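Xylulose kinase (Bifidobacterium adolescentis ATCC 15703, PDB 3I8B) probably phosphorylates D-xylulose with ATP to give D-xylulose 5-phosphate, as a sugar kinase of the FGGY family. Local coordinates at residues 427-432 / 453-458; 330-335 / 369-374. All coordinates share one frame; numbering follows the deposited sequence.

Contact 1: 427-432 / 453-458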
ATOM      1  N   ARG A 427      -4.625 -18.065  -6.598  1.00 22.04           N
ATOM      2  CA  ARG A 427      -5.823 -17.885  -5.794  1.00 23.74           C
ATOM      3  C   ARG A 427      -6.124 -16.397  -5.659  1.00 19.70           C
ATOM      4  O   ARG A 427      -5.207 -15.587  -5.495  1.00 20.74           O
ATOM      5  CB  ARG A 427      -5.634 -18.509  -4.409  1.00 24.73           C
ATOM      6  CG  ARG A 427      -6.859 -18.445  -3.508  1.00 24.04           C
ATOM      7  CD  ARG A 427      -6.597 -19.219  -2.216  1.00 27.69           C
ATOM      8  NE  ARG A 427      -5.687 -18.493  -1.334  1.00 26.19           N
ATOM      9  CZ  ARG A 427      -6.004 -18.068  -0.114  1.00 27.99           C
ATOM     10  NH1 ARG A 427      -7.205 -18.328   0.391  1.00 27.26           N
ATOM     11  NH2 ARG A 427      -5.108 -17.406   0.611  1.00 24.18           N
ATOM     12  N   ILE A 428      -7.405 -16.052  -5.716  1.00 18.39           N
ATOM     13  CA  ILE A 428      -7.859 -14.659  -5.675  1.00 18.72           C
ATOM     14  C   ILE A 428      -8.726 -14.405  -4.453  1.00 20.03           C
ATOM     15  O   ILE A 428      -9.694 -15.128  -4.219  1.00 20.54           O
ATOM     16  CB  ILE A 428      -8.734 -14.322  -6.899  1.00 17.27           C
ATOM     17  CG1 ILE A 428      -8.053 -14.754  -8.196  1.00 21.73           C
ATOM     18  CG2 ILE A 428      -9.091 -12.826  -6.925  1.00 17.05           C
ATOM     19  CD1 ILE A 428      -8.923 -14.539  -9.429  1.00 19.98           C
ATOM     20  N   LEU A 429      -8.389 -13.370  -3.686  1.00 15.97           N
ATOM     21  CA  LEU A 429      -9.236 -12.920  -2.593  1.00 15.30           C
ATOM     22  C   LEU A 429      -9.857 -11.593  -2.999  1.00 17.79           C
ATOM     23  O   LEU A 429      -9.181 -10.745  -3.571  1.00 18.63           O
ATOM     24  CB  LEU A 429      -8.432 -12.742  -1.302  1.00 15.20           C
ATOM     25  CG  LEU A 429      -7.960 -14.020  -0.603  1.00 22.80           C
ATOM     26  CD1 LEU A 429      -6.994 -14.780  -1.477  1.00 22.07           C
ATOM     27  CD2 LEU A 429      -7.336 -13.700   0.748  1.00 24.58           C
ATOM     28  N   LEU A 430     -11.143 -11.424  -2.713  1.00 15.75           N
ATOM     29  CA  LEU A 430     -11.846 -10.207  -3.067  1.00 19.42           C
ATOM     30  C   LEU A 430     -12.346  -9.526  -1.805  1.00 21.17           C
ATOM     31  O   LEU A 430     -13.155 -10.093  -1.060  1.00 20.06           O
ATOM     32  CB  LEU A 430     -13.017 -10.518  -3.998  1.00 19.86           C
ATOM     33  CG  LEU A 430     -13.920  -9.333  -4.338  1.00 24.39           C
ATOM     34  CD1 LEU A 430     -13.156  -8.284  -5.164  1.00 23.31           C
ATOM     35  CD2 LEU A 430     -15.176  -9.803  -5.074  1.00 23.21           C
ATOM     36  N   ILE A 431     -11.862  -8.311  -1.573  1.00 17.59           N
ATOM     37  CA  ILE A 431     -12.215  -7.548  -0.383  1.00 21.47           C
ATOM     38  C   ILE A 431     -12.644  -6.140  -0.755  1.00 23.45           C
ATOM     39  O   ILE A 431     -12.708  -5.788  -1.935  1.00 24.69           O
ATOM     40  CB  ILE A 431     -11.021  -7.435   0.578  1.00 20.29           C
ATOM     41  CG1 ILE A 431      -9.810  -6.859  -0.167  1.00 20.65           C
ATOM     42  CG2 ILE A 431     -10.709  -8.791   1.200  1.00 22.66           C
ATOM     43  CD1 ILE A 431      -8.535  -6.776   0.668  1.00 26.12           C
ATOM     44  N   GLY A 432     -12.928  -5.333   0.261  1.00 24.60           N
ATOM     45  CA  GLY A 432     -13.399  -3.979   0.056  1.00 23.97           C
ATOM     46  C   GLY A 432     -14.892  -3.918  -0.216  1.00 24.70           C
ATOM     47  O   GLY A 432     -15.552  -4.950  -0.347  1.00 27.97           O
ATOM     48  N   THR A 453     -12.472 -16.078  -3.720  1.00 21.00           N
ATOM     49  CA  THR A 453     -12.728 -16.177  -2.297  1.00 18.17           C
ATOM     50  C   THR A 453     -13.076 -14.821  -1.687  1.00 21.51           C
ATOM     51  O   THR A 453     -12.419 -13.809  -1.965  1.00 19.01           O
ATOM     52  CB  THR A 453     -11.508 -16.778  -1.560  1.00 25.14           C
ATOM     53  OG1 THR A 453     -11.331 -18.142  -1.964  1.00 23.15           O
ATOM     54  CG2 THR A 453     -11.699 -16.707  -0.062  1.00 18.41           C
ATOM     55  N   ARG A 454     -14.114 -14.805  -0.852  1.00 19.79           N
ATOM     56  CA  ARG A 454     -14.508 -13.591  -0.141  1.00 24.83           C
ATOM     57  C   ARG A 454     -14.269 -13.742   1.359  1.00 26.65           C
ATOM     58  O   ARG A 454     -15.105 -14.306   2.073  1.00 24.27           O
ATOM     59  CB  ARG A 454     -15.976 -13.243  -0.405  1.00 22.94           C
ATOM     60  CG  ARG A 454     -16.243 -12.655  -1.779  1.00 26.27           C
ATOM     61  CD  ARG A 454     -17.676 -12.190  -1.907  1.00 24.78           C
ATOM     62  NE  ARG A 454     -18.610 -13.289  -1.699  1.00 26.15           N
ATOM     63  CZ  ARG A 454     -19.373 -13.424  -0.619  1.00 31.24           C
ATOM     64  NH1 ARG A 454     -19.330 -12.516   0.349  1.00 25.11           N
ATOM     65  NH2 ARG A 454     -20.190 -14.466  -0.511  1.00 34.51           N
ATOM     66  N   PRO A 455     -13.122 -13.237   1.839  1.00 27.20           N
ATOM     67  CA  PRO A 455     -12.822 -13.254   3.274  1.00 25.50           C
ATOM     68  C   PRO A 455     -13.824 -12.391   4.018  1.00 25.75           C
ATOM     69  O   PRO A 455     -14.205 -11.349   3.500  1.00 24.01           O
ATOM     70  CB  PRO A 455     -11.428 -12.610   3.353  1.00 28.30           C
ATOM     71  CG  PRO A 455     -10.848 -12.755   1.966  1.00 29.80           C
ATOM     72  CD  PRO A 455     -12.033 -12.632   1.047  1.00 21.56           C
ATOM     73  N   ALA A 456     -14.251 -12.808   5.205  1.00 25.18           N
ATOM     74  CA  ALA A 456     -15.154 -11.981   5.990  1.00 26.79           C
ATOM     75  C   ALA A 456     -14.523 -10.614   6.247  1.00 28.01           C
ATOM     76  O   ALA A 456     -13.321 -10.506   6.496  1.00 24.38           O
ATOM     77  CB  ALA A 456     -15.505 -12.664   7.299  1.00 29.66           C
ATOM     78  N   THR A 457     -15.334  -9.569   6.163  1.00 26.43           N
ATOM     79  CA  THR A 457     -14.866  -8.217   6.432  1.00 26.25           C
ATOM     80  C   THR A 457     -14.310  -8.148   7.864  1.00 30.31           C
ATOM     81  O   THR A 457     -14.919  -8.673   8.803  1.00 24.03           O
ATOM     82  CB  THR A 457     -15.993  -7.181   6.215  1.00 30.10           C
ATOM     83  OG1 THR A 457     -15.554  -5.886   6.642  1.00 36.89           O
ATOM     84  CG2 THR A 457     -17.227  -7.562   7.002  1.00 35.02           C
ATOM     85  N   ASP A 458     -13.137  -7.532   8.015  1.00 30.48           N
ATOM     86  CA  ASP A 458     -12.432  -7.474   9.305  1.00 23.97           C
ATOM     87  C   ASP A 458     -11.257  -6.483   9.238  1.00 27.09           C
ATOM     88  O   ASP A 458     -10.929  -5.942   8.172  1.00 19.17           O
ATOM     89  CB  ASP A 458     -11.942  -8.875   9.707  1.00 18.92           C
ATOM     90  CG  ASP A 458     -11.873  -9.074  11.227  1.00 21.03           C
ATOM     91  OD1 ASP A 458     -11.797  -8.086  11.987  1.00 18.33           O
ATOM     92  OD2 ASP A 458     -11.878 -10.241  11.662  1.00 21.85           O
TER
HETATM   93  O   HOH W   1      -9.911 -19.936  -0.360  1.00 33.45           O
HETATM   94  O   HOH W   2     -14.748  -9.929   1.250  1.00 22.70           O
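Thr453 is held to strand 427-431 by both its backbone polar groups. Its N gives a hydrogen bond to Ile428 O (3.0 Å), and its O takes one from Leu430 N (2.8 Å). Leu429, bridged between these bonds in parallel register, adds a CA-H...O contact to the same carbonyl, with CA 3.4 Å from Thr453 O. Beyond the direct bonds, one water accepts from Arg427 NH1 and pairs with Thr453 OG1, while a second donates to both Leu430 O and Pro455 O. The Arg427 guanidinium carries Leu429 CD1 over the centre of one face, and its NH2 forms a salt bridge with Asp288. Pro455 supplies the apolar part: its CG meets Leu429 CD2 at 3.8 Å and Ile431 CG2 at 4.0 Å, the ring set roughly perpendicular to both side chains. Ile431 CG2 lies anti to its carbonyl carbon, beside the backbone N, and in that position reaches the proline ring. An alanine in place of Pro455 would probably leave a gap beside Leu429 CD2 and Ile431 CG2. Strand 427-431, helix 438-448 and strand 452-455 form a beta-alpha-beta unit, and the axes of the two short strand segments cross at 45°. Two backbone bonds thus fix Thr453 against Ile428 and Leu430; beyond Arg454, the proline ring and a bridging water carry the pairing on in place of direct bonds.

Contact 2: 330-335 / 369-374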
ATOM      1  N   THR A 330      -5.690   0.835  -9.563  1.00 17.52           N
ATOM      2  CA  THR A 330      -6.562   1.272 -10.640  1.00 18.64           C
ATOM      3  C   THR A 330      -7.385   2.472 -10.168  1.00 20.20           C
ATOM      4  O   THR A 330      -7.991   2.442  -9.094  1.00 21.03           O
ATOM      5  CB  THR A 330      -7.484   0.127 -11.115  1.00 19.55           C
ATOM      6  OG1 THR A 330      -8.028  -0.562  -9.977  1.00 20.47           O
ATOM      7  CG2 THR A 330      -6.708  -0.865 -11.983  1.00 16.17           C
ATOM      8  N   ILE A 331      -7.385   3.542 -10.953  1.00 22.77           N
ATOM      9  CA  ILE A 331      -8.208   4.709 -10.642  1.00 21.07           C
ATOM     10  C   ILE A 331      -9.667   4.301 -10.621  1.00 20.24           C
ATOM     11  O   ILE A 331     -10.444   4.703  -9.753  1.00 21.46           O
ATOM     12  CB  ILE A 331      -8.074   5.792 -11.723  1.00 23.94           C
ATOM     13  CG1 ILE A 331      -6.621   6.262 -11.843  1.00 25.87           C
ATOM     14  CG2 ILE A 331      -9.029   6.951 -11.423  1.00 20.89           C
ATOM     15  CD1 ILE A 331      -6.173   7.122 -10.690  1.00 35.01           C
ATOM     16  N   ASN A 332     -10.029   3.480 -11.595  1.00 19.82           N
ATOM     17  CA  ASN A 332     -11.421   3.132 -11.797  1.00 21.63           C
ATOM     18  C   ASN A 332     -11.802   1.771 -11.246  1.00 18.78           C
ATOM     19  O   ASN A 332     -11.524   0.728 -11.844  1.00 17.94           O
ATOM     20  CB  ASN A 332     -11.775   3.267 -13.275  1.00 19.66           C
ATOM     21  CG  ASN A 332     -11.597   4.688 -13.765  1.00 22.37           C
ATOM     22  OD1 ASN A 332     -12.444   5.546 -13.524  1.00 23.26           O
ATOM     23  ND2 ASN A 332     -10.473   4.954 -14.416  1.00 19.04           N
ATOM     24  N   GLY A 333     -12.448   1.799 -10.090  1.00 20.49           N
ATOM     25  CA  GLY A 333     -12.992   0.591  -9.508  1.00 23.25           C
ATOM     26  C   GLY A 333     -14.496   0.718  -9.504  1.00 23.09           C
ATOM     27  O   GLY A 333     -15.124   0.808 -10.553  1.00 22.45           O
ATOM     28  N   SER A 334     -15.060   0.754  -8.307  1.00 23.76           N
ATOM     29  CA  SER A 334     -16.489   0.884  -8.117  1.00 23.62           C
ATOM     30  C   SER A 334     -17.046   2.132  -8.805  1.00 24.91           C
ATOM     31  O   SER A 334     -18.208   2.151  -9.215  1.00 23.94           O
ATOM     32  CB  SER A 334     -16.793   0.937  -6.621  1.00 18.21           C
ATOM     33  OG  SER A 334     -18.172   1.068  -6.405  1.00 32.59           O
ATOM     34  N   ARG A 335     -16.227   3.174  -8.928  1.00 21.50           N
ATOM     35  CA  ARG A 335     -16.698   4.401  -9.568  1.00 25.70           C
ATOM     36  C   ARG A 335     -17.256   4.125 -10.971  1.00 25.18           C
ATOM     37  O   ARG A 335     -18.170   4.806 -11.421  1.00 25.45           O
ATOM     38  CB  ARG A 335     -15.602   5.468  -9.612  1.00 24.85           C
ATOM     39  CG  ARG A 335     -14.408   5.105 -10.474  1.00 24.25           C
ATOM     40  CD  ARG A 335     -13.289   6.101 -10.266  1.00 23.36           C
ATOM     41  NE  ARG A 335     -13.708   7.452 -10.613  1.00 30.37           N
ATOM     42  CZ  ARG A 335     -12.979   8.541 -10.388  1.00 32.00           C
ATOM     43  NH1 ARG A 335     -11.791   8.430  -9.804  1.00 42.65           N
ATOM     44  NH2 ARG A 335     -13.426   9.738 -10.751  1.00 30.44           N
ATOM     45  N   PRO A 369     -12.671   1.260 -19.227  1.00 18.95           N
ATOM     46  CA  PRO A 369     -13.193   2.246 -18.282  1.00 20.34           C
ATOM     47  C   PRO A 369     -12.150   3.204 -17.731  1.00 21.17           C
ATOM     48  O   PRO A 369     -12.120   3.390 -16.515  1.00 21.43           O
ATOM     49  CB  PRO A 369     -13.695   1.376 -17.120  1.00 22.07           C
ATOM     50  CG  PRO A 369     -13.166  -0.025 -17.380  1.00 21.20           C
ATOM     51  CD  PRO A 369     -12.227   0.039 -18.533  1.00 20.56           C
ATOM     52  N   TYR A 370     -11.324   3.803 -18.581  1.00 20.53           N
ATOM     53  CA  TYR A 370     -10.294   4.714 -18.089  1.00 19.50           C
ATOM     54  C   TYR A 370     -10.855   6.115 -17.828  1.00 22.55           C
ATOM     55  O   TYR A 370     -10.295   7.119 -18.268  1.00 22.22           O
ATOM     56  CB  TYR A 370      -9.098   4.774 -19.047  1.00 17.45           C
ATOM     57  CG  TYR A 370      -8.426   3.440 -19.304  1.00 23.01           C
ATOM     58  CD1 TYR A 370      -8.663   2.337 -18.482  1.00 25.80           C
ATOM     59  CD2 TYR A 370      -7.531   3.288 -20.355  1.00 23.59           C
ATOM     60  CE1 TYR A 370      -8.042   1.115 -18.719  1.00 18.91           C
ATOM     61  CE2 TYR A 370      -6.911   2.083 -20.593  1.00 23.25           C
ATOM     62  CZ  TYR A 370      -7.168   1.004 -19.778  1.00 24.38           C
ATOM     63  OH  TYR A 370      -6.539  -0.184 -20.035  1.00 21.11           O
ATOM     64  N   PHE A 371     -11.965   6.185 -17.105  1.00 22.95           N
ATOM     65  CA  PHE A 371     -12.521   7.477 -16.731  1.00 23.14           C
ATOM     66  C   PHE A 371     -11.444   8.262 -16.010  1.00 22.93           C
ATOM     67  O   PHE A 371     -10.943   7.817 -14.977  1.00 23.21           O
ATOM     68  CB  PHE A 371     -13.735   7.297 -15.826  1.00 22.29           C
ATOM     69  CG  PHE A 371     -14.864   6.565 -16.478  1.00 22.71           C
ATOM     70  CD1 PHE A 371     -15.757   7.231 -17.299  1.00 23.38           C
ATOM     71  CD2 PHE A 371     -15.026   5.203 -16.281  1.00 22.83           C
ATOM     72  CE1 PHE A 371     -16.797   6.559 -17.906  1.00 22.03           C
ATOM     73  CE2 PHE A 371     -16.068   4.521 -16.887  1.00 22.15           C
ATOM     74  CZ  PHE A 371     -16.951   5.198 -17.702  1.00 24.53           C
ATOM     75  N   ASP A 372     -11.068   9.411 -16.561  1.00 20.18           N
ATOM     76  CA  ASP A 372     -10.039  10.240 -15.935  1.00 22.37           C
ATOM     77  C   ASP A 372      -8.658   9.573 -15.939  1.00 24.67           C
ATOM     78  O   ASP A 372      -7.846   9.807 -15.046  1.00 28.03           O
ATOM     79  CB  ASP A 372     -10.454  10.593 -14.501  1.00 27.84           C
ATOM     80  CG  ASP A 372     -11.840  11.222 -14.435  1.00 27.37           C
ATOM     81  OD1 ASP A 372     -11.967  12.420 -14.760  1.00 29.43           O
ATOM     82  OD2 ASP A 372     -12.805  10.516 -14.071  1.00 24.83           O
ATOM     83  N   GLY A 373      -8.397   8.741 -16.943  1.00 26.02           N
ATOM     84  CA  GLY A 373      -7.112   8.077 -17.078  1.00 26.82           C
ATOM     85  C   GLY A 373      -7.003   6.804 -16.250  1.00 25.62           C
ATOM     86  O   GLY A 373      -8.000   6.335 -15.697  1.00 26.14           O
ATOM     87  N   GLU A 374      -5.803   6.233 -16.188  1.00 22.71           N
ATOM     88  CA  GLU A 374      -5.546   5.078 -15.320  1.00 21.49           C
ATOM     89  C   GLU A 374      -4.118   5.047 -14.799  1.00 25.73           C
ATOM     90  O   GLU A 374      -3.192   5.559 -15.455  1.00 23.59           O
ATOM     91  CB  GLU A 374      -5.853   3.746 -16.022  1.00 22.36           C
ATOM     92  CG  GLU A 374      -7.193   3.106 -15.641  1.00 19.45           C
ATOM     93  CD  GLU A 374      -7.344   2.874 -14.151  1.00 22.26           C
ATOM     94  OE1 GLU A 374      -6.314   2.882 -13.434  1.00 22.98           O
ATOM     95  OE2 GLU A 374      -8.493   2.680 -13.697  1.00 19.92           O
TER
HETATM   96  O   HOH W   3     -10.138   0.189 -14.150  1.00 18.47           O
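Glu374 bends at chi2 (-56°), which turns CD back toward the backbone of Ile331 and Asn332; Asn332 sets CG anti to its own carbonyl carbon (chi1 -62°), which puts the carbon bearing ND2 beside its backbone N, on the side of the same carboxylate. The carboxylate, brought there by the bend, takes two successive amides on its syn sides, one on each oxygen: Ile331 N to Glu374 OE1 at 2.8 Å and Asn332 N to Glu374 OE2 at 2.7 Å. Asn332 ND2 also donates to Glu374 OE2 (3.1 Å), from above the carboxylate plane and from the same face as Asn332 N. A water that donates to Asn332 O and Glu374 OE2 brings this oxygen a third bond, so the buried carboxylate is richly supplied with donors, which would probably favour its charged form. Segment 369-374 is a compact loop, an inverse gamma turn centred on Tyr370, its closing bond weak, overlapping a type II beta turn from Tyr370 to Gly373, and it packs against the link between strand 324-330 and helix 335-344. Asn332 ND2 donates to Phe371 O within this turn (3.0 Å), the acceptor lying in the amide plane. Asn332 OD1 sits at the edge of the Phe371 ring and 3.2 Å from Phe371 CB, with amide and ring planes 63° apart. The Ile331 and Glu374 side chains run antiparallel alongside one another, Ile331 CG1 coming 3.8 Å from Glu374 CA. Farther out, Arg335 NH2 and Asp372 OD2 form a long salt bridge of 3.5 Å; OD2 stands off the guanidinium plane with no N-H aimed at it.

In the fold
Both contacts belong to the C-terminal FGGY domain, of the actin-like ATPase clan, and touch one mixed sheet. Contact 2 closes before contact 1 opens along the chain; their centres are about 21 Å apart, their nearest atoms about 8 Å. Contact 1 joins neighbouring strands 427-431 and 452-455 inside the sheet. Contact 2 lies where strand 324-330 leaves it for helix 335-344. Strands 297-301 and 288-293 come between 324-330 and 427-431. The Ile431 side chain is about 10 Å from that of Asp274, the predicted catalytic base, whereas contact 2 lies away from the predicted active-site residues and the magnesium site. The two thus secure separate parts of one sheet, by strand pairing and by holding a strand exit to a later loop.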